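Local coordinates for FAD synthetase (Saccharomyces cerevisiae, PDB 2WSI), which catalyses the transfer of the adenylyl group of ATP to flavin mononucleotide, forming the coenzyme flavin adenine dinucleotide and diphosphate, at residues Leu18-Lys23 with Phe247-Ile252; Trp49-Gly54 with Trp78-Ile83. All blocks are in the same frame, centred on the assembly; numbering follows the deposited sequence.

Overall arrangement
Each contact turns on a single aromatic side chain that reaches from a helix to a loop, and the two differ in what the loop offers it. Interaction 1 lies at the surface and joins the loop between helices 3-18 and 25-45 to the short helix 248-252; a tryptophan meets an isoleucine and a glutamine. Interaction 2 is partly buried and more local, tying the loop before strand 56-59 to helix 64-87, which follows that strand; a tyrosine meets proline and leucine, and its hydroxyl is bridged by a water, weakly, to the loop backbone. Helix 25-45 runs from one loop to the other. The contact centres are about 29 Å apart, and both lie away from the FAD site.

Interaction 1. Residues Leu18-Lys23 with Phe247-Ile252; sequences LHIDQK and FEWEII
The indole of Trp249 packs at the protein surface against Ile20 and Gln22, an aromatic contact that joins the loop between helices 3-18 and 25-45 to the short helix 248-252. With CG anti to the backbone N (chi1 -174°), the indole extends from its helix toward the loop. Gln22 lies over one ring face: its CG makes a CH-pi contact 3.7 Å from the centroid of the five-membered ring of Trp249. The bend of the glutamine at chi2 (-65°) keeps its amide above the ring plane, over the NE1 edge of that face, with Gln22 OE1 3.2 Å from Trp249 NE1 and the amide plane turned 32° from the ring. In this alpha/beta fold of the PAPS reductase family, a short helix late in the chain packs here on the loop linking the first two helices, away from the FAD site. Ile20 comes to the benzo end, where its CG2 lies obliquely 3.8 Å from Trp249 CH2 and its CD1 is equally close to Trp249 CZ3. Were Trp249 an alanine, Ile20 and Gln22 CG would probably lose the ring they lie against, opening a gap between loop and helix. Elsewhere the indole stacks with His253, while Ile20 also touches Ile27 of helix 25-45.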
ATOM      1  N   LEU A  18      14.788   5.922  -7.309  1.00 15.39           N
ATOM      2  CA  LEU A  18      15.366   7.223  -6.966  1.00 16.88           C
ATOM      3  C   LEU A  18      16.499   7.560  -7.937  1.00 21.61           C
ATOM      4  O   LEU A  18      16.965   8.686  -7.968  1.00 20.77           O
ATOM      5  CB  LEU A  18      15.912   7.252  -5.522  1.00 15.36           C
ATOM      6  CG  LEU A  18      14.915   7.263  -4.356  1.00 13.86           C
ATOM      7  CD1 LEU A  18      15.614   7.296  -2.976  1.00 18.90           C
ATOM      8  CD2 LEU A  18      13.976   8.443  -4.497  1.00 14.29           C
ATOM      9  N   HIS A  19      16.961   6.578  -8.702  1.00 19.14           N
ATOM     10  CA  HIS A  19      18.007   6.821  -9.685  1.00 27.08           C
ATOM     11  C   HIS A  19      17.457   6.978 -11.103  1.00 29.84           C
ATOM     12  O   HIS A  19      18.227   7.089 -12.062  1.00 27.18           O
ATOM     13  CB  HIS A  19      19.033   5.687  -9.656  1.00 23.64           C
ATOM     14  CG  HIS A  19      20.003   5.782  -8.520  1.00 36.63           C
ATOM     15  ND1 HIS A  19      21.335   6.090  -8.705  1.00 44.71           N
ATOM     16  CD2 HIS A  19      19.836   5.623  -7.184  1.00 32.98           C
ATOM     17  CE1 HIS A  19      21.948   6.110  -7.534  1.00 48.19           C
ATOM     18  NE2 HIS A  19      21.060   5.829  -6.595  1.00 49.95           N
ATOM     19  N   ILE A  20      16.134   6.953 -11.260  1.00 20.45           N
ATOM     20  CA  ILE A  20      15.563   7.227 -12.572  1.00 23.27           C
ATOM     21  C   ILE A  20      15.917   8.652 -13.018  1.00 31.31           C
ATOM     22  O   ILE A  20      15.640   9.642 -12.319  1.00 18.58           O
ATOM     23  CB  ILE A  20      14.043   7.100 -12.605  1.00 25.60           C
ATOM     24  CG1 ILE A  20      13.620   5.653 -12.334  1.00 25.95           C
ATOM     25  CG2 ILE A  20      13.529   7.534 -13.978  1.00 27.95           C
ATOM     26  CD1 ILE A  20      12.131   5.520 -11.991  1.00 22.73           C
ATOM     27  N   ASP A  21      16.509   8.744 -14.203  1.00 34.03           N
ATOM     28  CA  ASP A  21      16.907  10.030 -14.762  1.00 40.96           C
ATOM     29  C   ASP A  21      16.113  10.264 -16.043  1.00 45.35           C
ATOM     30  O   ASP A  21      16.640  10.145 -17.144  1.00 51.36           O
ATOM     31  CB  ASP A  21      18.409  10.029 -15.041  1.00 39.22           C
ATOM     32  CG  ASP A  21      18.900  11.336 -15.611  1.00 54.48           C
ATOM     33  OD1 ASP A  21      18.151  12.342 -15.567  1.00 53.50           O
ATOM     34  OD2 ASP A  21      20.046  11.355 -16.106  1.00 57.94           O
ATOM     35  N   GLN A  22      14.832  10.571 -15.881  1.00 45.06           N
ATOM     36  CA  GLN A  22      13.936  10.777 -17.006  1.00 42.33           C
ATOM     37  C   GLN A  22      13.355  12.173 -16.953  1.00 46.60           C
ATOM     38  O   GLN A  22      13.181  12.749 -15.883  1.00 50.01           O
ATOM     39  CB  GLN A  22      12.789   9.763 -16.983  1.00 48.03           C
ATOM     40  CG  GLN A  22      13.070   8.461 -17.718  1.00 37.37           C
ATOM     41  CD  GLN A  22      13.243   8.659 -19.221  1.00 49.69           C
ATOM     42  OE1 GLN A  22      14.174   8.117 -19.829  1.00 44.26           O
ATOM     43  NE2 GLN A  22      12.342   9.430 -19.828  1.00 38.65           N
ATOM     44  N   LYS A  23      13.066  12.720 -18.124  1.00 47.22           N
ATOM     45  CA  LYS A  23      12.262  13.918 -18.213  1.00 43.54           C
ATOM     46  C   LYS A  23      10.871  13.505 -17.790  1.00 45.92           C
ATOM     47  O   LYS A  23      10.235  12.696 -18.478  1.00 33.83           O
ATOM     48  CB  LYS A  23      12.226  14.413 -19.656  1.00 51.23           C
ATOM     49  CG  LYS A  23      11.518  15.736 -19.854  1.00 47.69           C
ATOM     50  CD  LYS A  23      12.487  16.853 -20.230  1.00 50.66           C
ATOM     51  CE  LYS A  23      13.295  17.348 -19.039  1.00 52.51           C
ATOM     52  NZ  LYS A  23      14.003  18.625 -19.357  1.00 52.61           N
ATOM     53  N   PHE A 247       1.957   6.014 -17.654  1.00 16.29           N
ATOM     54  CA  PHE A 247       3.003   5.266 -16.936  1.00 13.07           C
ATOM     55  C   PHE A 247       3.703   4.265 -17.834  1.00 20.17           C
ATOM     56  O   PHE A 247       4.328   3.307 -17.371  1.00 12.27           O
ATOM     57  CB  PHE A 247       2.402   4.554 -15.714  1.00 16.11           C
ATOM     58  CG  PHE A 247       1.614   5.478 -14.830  1.00 11.62           C
ATOM     59  CD1 PHE A 247       2.262   6.418 -14.055  1.00 15.22           C
ATOM     60  CD2 PHE A 247       0.210   5.449 -14.833  1.00 13.95           C
ATOM     61  CE1 PHE A 247       1.536   7.313 -13.269  1.00 13.58           C
ATOM     62  CE2 PHE A 247      -0.531   6.329 -14.030  1.00 10.74           C
ATOM     63  CZ  PHE A 247       0.147   7.269 -13.253  1.00 11.12           C
ATOM     64  N   GLU A 248       3.638   4.506 -19.137  1.00 17.56           N
ATOM     65  CA  GLU A 248       4.266   3.582 -20.073  1.00 18.58           C
ATOM     66  C   GLU A 248       5.771   3.347 -19.769  1.00 15.27           C
ATOM     67  O   GLU A 248       6.235   2.218 -19.854  1.00 25.89           O
ATOM     68  CB  GLU A 248       4.049   4.094 -21.508  1.00 28.71           C
ATOM     69  CG  GLU A 248       4.818   3.333 -22.573  1.00 36.77           C
ATOM     70  CD  GLU A 248       4.220   1.972 -22.880  1.00 40.98           C
ATOM     71  OE1 GLU A 248       3.361   1.498 -22.100  1.00 46.00           O
ATOM     72  OE2 GLU A 248       4.623   1.367 -23.901  1.00 43.57           O
ATOM     73  N   TRP A 249       6.529   4.395 -19.437  1.00 20.60           N
ATOM     74  CA  TRP A 249       7.982   4.245 -19.201  1.00 21.77           C
ATOM     75  C   TRP A 249       8.230   3.338 -17.990  1.00 25.48           C
ATOM     76  O   TRP A 249       9.058   2.421 -18.028  1.00 19.19           O
ATOM     77  CB  TRP A 249       8.662   5.606 -18.977  1.00 19.69           C
ATOM     78  CG  TRP A 249      10.166   5.502 -18.883  1.00 25.32           C
ATOM     79  CD1 TRP A 249      11.075   5.758 -19.877  1.00 27.05           C
ATOM     80  CD2 TRP A 249      10.938   5.083 -17.738  1.00 33.79           C
ATOM     81  NE1 TRP A 249      12.355   5.531 -19.421  1.00 28.77           N
ATOM     82  CE2 TRP A 249      12.302   5.116 -18.117  1.00 30.89           C
ATOM     83  CE3 TRP A 249      10.608   4.677 -16.436  1.00 21.15           C
ATOM     84  CZ2 TRP A 249      13.337   4.769 -17.235  1.00 30.27           C
ATOM     85  CZ3 TRP A 249      11.639   4.340 -15.558  1.00 24.35           C
ATOM     86  CH2 TRP A 249      12.991   4.387 -15.968  1.00 30.04           C
ATOM     87  N   GLU A 250       7.482   3.589 -16.922  1.00 20.19           N
ATOM     88  CA  GLU A 250       7.631   2.816 -15.692  1.00 19.60           C
ATOM     89  C   GLU A 250       7.311   1.360 -15.952  1.00 18.01           C
ATOM     90  O   GLU A 250       7.975   0.473 -15.429  1.00 19.16           O
ATOM     91  CB  GLU A 250       6.688   3.336 -14.621  1.00 14.70           C
ATOM     92  CG  GLU A 250       7.037   4.701 -14.087  1.00 15.20           C
ATOM     93  CD  GLU A 250       6.309   5.828 -14.789  1.00 17.33           C
ATOM     94  OE1 GLU A 250       6.054   5.716 -16.021  1.00 20.06           O
ATOM     95  OE2 GLU A 250       6.002   6.830 -14.103  1.00 13.20           O
ATOM     96  N   ILE A 251       6.278   1.112 -16.759  1.00 18.81           N
ATOM     97  CA  ILE A 251       5.877  -0.247 -17.070  1.00 18.14           C
ATOM     98  C   ILE A 251       6.986  -0.929 -17.881  1.00 22.77           C
ATOM     99  O   ILE A 251       7.426  -2.018 -17.544  1.00 19.25           O
ATOM    100  CB  ILE A 251       4.554  -0.277 -17.879  1.00 24.43           C
ATOM    101  CG1 ILE A 251       3.337   0.027 -16.982  1.00 14.83           C
ATOM    102  CG2 ILE A 251       4.368  -1.628 -18.560  1.00 20.14           C
ATOM    103  CD1 ILE A 251       2.084   0.475 -17.770  1.00 15.48           C
ATOM    104  N   ILE A 252       7.442  -0.274 -18.948  1.00 28.78           N
ATOM    105  CA  ILE A 252       8.391  -0.898 -19.869  1.00 26.41           C
ATOM    106  C   ILE A 252       9.719  -1.149 -19.193  1.00 25.54           C
ATOM    107  O   ILE A 252      10.384  -2.133 -19.472  1.00 30.70           O
ATOM    108  CB  ILE A 252       8.666  -0.008 -21.108  1.00 31.83           C
ATOM    109  CG1 ILE A 252       7.408   0.133 -21.967  1.00 38.66           C
ATOM    110  CG2 ILE A 252       9.818  -0.582 -21.925  1.00 39.12           C
ATOM    111  CD1 ILE A 252       6.753  -1.184 -22.316  1.00 38.25           C
TER

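Interaction 2. Residues Trp49-Gly54 with Trp78-Ile83; sequences WSPLNG and WEYFFI
Apolar contacts between Tyr80 and the Pro51-Leu52 corner carry the meeting of loop 49-54 with helix 64-87. Pro51 sits over one face of the tyrosine ring. Its CD makes a CH-pi contact 4.0 Å from the ring centroid of Tyr80, displaced toward the hydroxyl end, and it comes to 3.7 Å from Tyr80 CZ. Pro51 CG adds a second touch, 3.9 Å from Tyr80 CE2. Leu52 approaches differently: its CD1 lies near the ring plane at the edge, 4.3 Å from Tyr80 CE2. A chi1 of 164° swings the tyrosine ring away from its own backbone N and out to the loop, and Phe46 meets the ring edge-to-face.

The polar part is mediated by water. Tyr80 OH lies 2.7 Å from a water that also donates a weak bond to Trp49 O, linking the hydroxyl to the loop backbone.

Within the loop, Ser50 OG accepts from Leu52 N (3.0 Å) and from Asn53 N (3.2 Å), an ST turn and ST motif. The two bonds span Pro51 and close the backbone around it, consistent with a fixed turn that holds the proline against the ring. Beyond this loop the chain enters strand 56-59, flanked by parallel strands in the sheet, and then helix 64-87; the contact therefore packs the approach to a strand against the helix that follows it, within the alpha/beta fold of the HUP clan and the PAPS reductase family.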
ATOM      1  N   TRP A  49      10.348   4.262  17.989  1.00 14.62           N
ATOM      2  CA  TRP A  49       9.743   2.939  18.200  1.00 14.03           C
ATOM      3  C   TRP A  49      10.475   1.893  17.346  1.00 14.91           C
ATOM      4  O   TRP A  49      10.964   2.207  16.262  1.00 12.98           O
ATOM      5  CB  TRP A  49       8.281   2.951  17.763  1.00 11.49           C
ATOM      6  CG  TRP A  49       7.421   3.908  18.514  1.00 17.79           C
ATOM      7  CD1 TRP A  49       6.892   3.729  19.766  1.00 17.76           C
ATOM      8  CD2 TRP A  49       6.940   5.182  18.050  1.00 14.08           C
ATOM      9  NE1 TRP A  49       6.115   4.837  20.117  1.00 17.24           N
ATOM     10  CE2 TRP A  49       6.131   5.731  19.080  1.00 16.72           C
ATOM     11  CE3 TRP A  49       7.121   5.915  16.873  1.00 11.79           C
ATOM     12  CZ2 TRP A  49       5.519   6.975  18.967  1.00 13.93           C
ATOM     13  CZ3 TRP A  49       6.513   7.171  16.772  1.00 14.95           C
ATOM     14  CH2 TRP A  49       5.730   7.684  17.815  1.00 17.72           C
ATOM     15  N   SER A  50      10.547   0.660  17.820  1.00 18.52           N
ATOM     16  CA  SER A  50      11.146  -0.416  17.014  1.00 12.32           C
ATOM     17  C   SER A  50      10.189  -0.933  15.960  1.00  9.12           C
ATOM     18  O   SER A  50       9.037  -1.254  16.260  1.00 11.72           O
ATOM     19  CB  SER A  50      11.547  -1.583  17.898  1.00 18.99           C
ATOM     20  OG  SER A  50      11.802  -2.721  17.092  1.00 16.90           O
ATOM     21  N   PRO A  51      10.656  -1.061  14.712  1.00 10.89           N
ATOM     22  CA  PRO A  51       9.778  -1.641  13.683  1.00 12.20           C
ATOM     23  C   PRO A  51       9.788  -3.184  13.673  1.00 16.65           C
ATOM     24  O   PRO A  51       9.107  -3.795  12.866  1.00 15.43           O
ATOM     25  CB  PRO A  51      10.377  -1.121  12.384  1.00 13.40           C
ATOM     26  CG  PRO A  51      11.849  -0.936  12.699  1.00 13.74           C
ATOM     27  CD  PRO A  51      11.939  -0.595  14.166  1.00 18.39           C
ATOM     28  N   LEU A  52      10.551  -3.800  14.565  1.00 12.17           N
ATOM     29  CA  LEU A  52      10.674  -5.256  14.545  1.00 22.65           C
ATOM     30  C   LEU A  52       9.997  -5.953  15.723  1.00 18.29           C
ATOM     31  O   LEU A  52       9.385  -7.008  15.554  1.00 16.53           O
ATOM     32  CB  LEU A  52      12.136  -5.661  14.490  1.00 13.75           C
ATOM     33  CG  LEU A  52      12.907  -5.264  13.227  1.00 27.31           C
ATOM     34  CD1 LEU A  52      14.405  -5.421  13.441  1.00 30.57           C
ATOM     35  CD2 LEU A  52      12.456  -6.061  12.037  1.00 20.07           C
ATOM     36  N   ASN A  53      10.053  -5.357  16.899  1.00 13.16           N
ATOM     37  CA  ASN A  53       9.791  -6.146  18.113  1.00 15.82           C
ATOM     38  C   ASN A  53       8.327  -6.178  18.537  1.00 14.26           C
ATOM     39  O   ASN A  53       7.966  -6.840  19.528  1.00 13.10           O
ATOM     40  CB  ASN A  53      10.706  -5.682  19.255  1.00 14.25           C
ATOM     41  CG  ASN A  53      10.396  -4.259  19.715  1.00 19.78           C
ATOM     42  OD1 ASN A  53       9.437  -3.643  19.265  1.00 15.77           O
ATOM     43  ND2 ASN A  53      11.233  -3.725  20.590  1.00 15.59           N
ATOM     44  N   GLY A  54       7.481  -5.477  17.782  1.00 12.08           N
ATOM     45  CA  GLY A  54       6.059  -5.449  18.062  1.00 16.40           C
ATOM     46  C   GLY A  54       5.535  -4.119  18.589  1.00 11.88           C
ATOM     47  O   GLY A  54       4.330  -3.973  18.761  1.00 10.75           O
ATOM     48  N   TRP A  78      15.505  -2.108   5.893  1.00  7.25           N
ATOM     49  CA  TRP A  78      16.844  -2.518   5.468  1.00 10.85           C
ATOM     50  C   TRP A  78      17.863  -1.465   5.946  1.00 11.52           C
ATOM     51  O   TRP A  78      18.854  -1.777   6.631  1.00  9.11           O
ATOM     52  CB  TRP A  78      16.889  -2.630   3.957  1.00  8.20           C
ATOM     53  CG  TRP A  78      18.201  -3.126   3.409  1.00 11.45           C
ATOM     54  CD1 TRP A  78      19.074  -2.439   2.582  1.00 12.64           C
ATOM     55  CD2 TRP A  78      18.772  -4.428   3.599  1.00 13.04           C
ATOM     56  NE1 TRP A  78      20.157  -3.243   2.264  1.00 12.54           N
ATOM     57  CE2 TRP A  78      19.993  -4.466   2.874  1.00 10.68           C
ATOM     58  CE3 TRP A  78      18.388  -5.559   4.337  1.00 10.25           C
ATOM     59  CZ2 TRP A  78      20.826  -5.594   2.871  1.00 14.97           C
ATOM     60  CZ3 TRP A  78      19.213  -6.675   4.329  1.00 12.59           C
ATOM     61  CH2 TRP A  78      20.419  -6.686   3.601  1.00 12.58           C
ATOM     62  N   GLU A  79      17.610  -0.213   5.593  1.00  7.78           N
ATOM     63  CA  GLU A  79      18.518   0.876   6.003  1.00 12.16           C
ATOM     64  C   GLU A  79      18.654   0.988   7.537  1.00 13.29           C
ATOM     65  O   GLU A  79      19.733   1.232   8.066  1.00 11.24           O
ATOM     66  CB  GLU A  79      18.049   2.211   5.379  1.00 14.77           C
ATOM     67  CG  GLU A  79      18.983   3.386   5.664  1.00 19.19           C
ATOM     68  CD  GLU A  79      18.750   4.572   4.731  1.00 23.80           C
ATOM     69  OE1 GLU A  79      18.309   4.359   3.583  1.00 29.57           O
ATOM     70  OE2 GLU A  79      19.006   5.714   5.162  1.00 39.05           O
ATOM     71  N   TYR A  80      17.560   0.769   8.253  1.00 10.92           N
ATOM     72  CA  TYR A  80      17.517   0.878   9.714  1.00 12.79           C
ATOM     73  C   TYR A  80      18.495  -0.092  10.367  1.00 15.80           C
ATOM     74  O   TYR A  80      19.169   0.209  11.357  1.00 10.72           O
ATOM     75  CB  TYR A  80      16.090   0.564  10.195  1.00 19.57           C
ATOM     76  CG  TYR A  80      15.932   0.266  11.675  1.00 17.60           C
ATOM     77  CD1 TYR A  80      15.841   1.299  12.606  1.00 19.55           C
ATOM     78  CD2 TYR A  80      15.824  -1.045  12.133  1.00 22.20           C
ATOM     79  CE1 TYR A  80      15.677   1.039  13.967  1.00 22.38           C
ATOM     80  CE2 TYR A  80      15.640  -1.327  13.501  1.00 21.57           C
ATOM     81  CZ  TYR A  80      15.573  -0.276  14.405  1.00 22.79           C
ATOM     82  OH  TYR A  80      15.393  -0.522  15.745  1.00 25.44           O
ATOM     83  N   PHE A  81      18.575  -1.269   9.796  1.00 10.39           N
ATOM     84  CA  PHE A  81      19.456  -2.272  10.342  1.00 13.50           C
ATOM     85  C   PHE A  81      20.907  -1.772  10.321  1.00 19.41           C
ATOM     86  O   PHE A  81      21.654  -1.965  11.272  1.00 12.37           O
ATOM     87  CB  PHE A  81      19.312  -3.543   9.546  1.00 13.38           C
ATOM     88  CG  PHE A  81      20.317  -4.585   9.896  1.00 16.09           C
ATOM     89  CD1 PHE A  81      20.199  -5.321  11.080  1.00 21.10           C
ATOM     90  CD2 PHE A  81      21.377  -4.839   9.048  1.00 18.59           C
ATOM     91  CE1 PHE A  81      21.134  -6.303  11.401  1.00 20.72           C
ATOM     92  CE2 PHE A  81      22.312  -5.823   9.359  1.00 22.34           C
ATOM     93  CZ  PHE A  81      22.185  -6.548  10.547  1.00 21.68           C
ATOM     94  N   PHE A  82      21.304  -1.127   9.236  1.00 10.64           N
ATOM     95  CA  PHE A  82      22.688  -0.672   9.120  1.00 14.13           C
ATOM     96  C   PHE A  82      22.968   0.571   9.978  1.00 11.32           C
ATOM     97  O   PHE A  82      24.025   0.675  10.606  1.00 11.99           O
ATOM     98  CB  PHE A  82      23.046  -0.481   7.639  1.00 11.95           C
ATOM     99  CG  PHE A  82      23.025  -1.774   6.872  1.00 13.71           C
ATOM    100  CD1 PHE A  82      24.109  -2.639   6.924  1.00 13.63           C
ATOM    101  CD2 PHE A  82      21.902  -2.155   6.144  1.00 13.04           C
ATOM    102  CE1 PHE A  82      24.097  -3.848   6.250  1.00 15.77           C
ATOM    103  CE2 PHE A  82      21.868  -3.375   5.467  1.00 15.50           C
ATOM    104  CZ  PHE A  82      22.979  -4.225   5.525  1.00 18.47           C
ATOM    105  N   ILE A  83      22.006   1.480  10.036  1.00 11.25           N
ATOM    106  CA  ILE A  83      22.098   2.640  10.907  1.00 11.60           C
ATOM    107  C   ILE A  83      22.265   2.182  12.370  1.00 20.73           C
ATOM    108  O   ILE A  83      23.117   2.685  13.108  1.00 13.84           O
ATOM    109  CB  ILE A  83      20.841   3.572  10.752  1.00 14.42           C
ATOM    110  CG1 ILE A  83      20.767   4.137   9.328  1.00 15.85           C
ATOM    111  CG2 ILE A  83      20.906   4.747  11.753  1.00 21.72           C
ATOM    112  CD1 ILE A  83      19.476   4.984   9.058  1.00 21.02           C
TER
HETATM  113  O   HOH W   1      14.107   1.505  17.048  1.00 24.49           O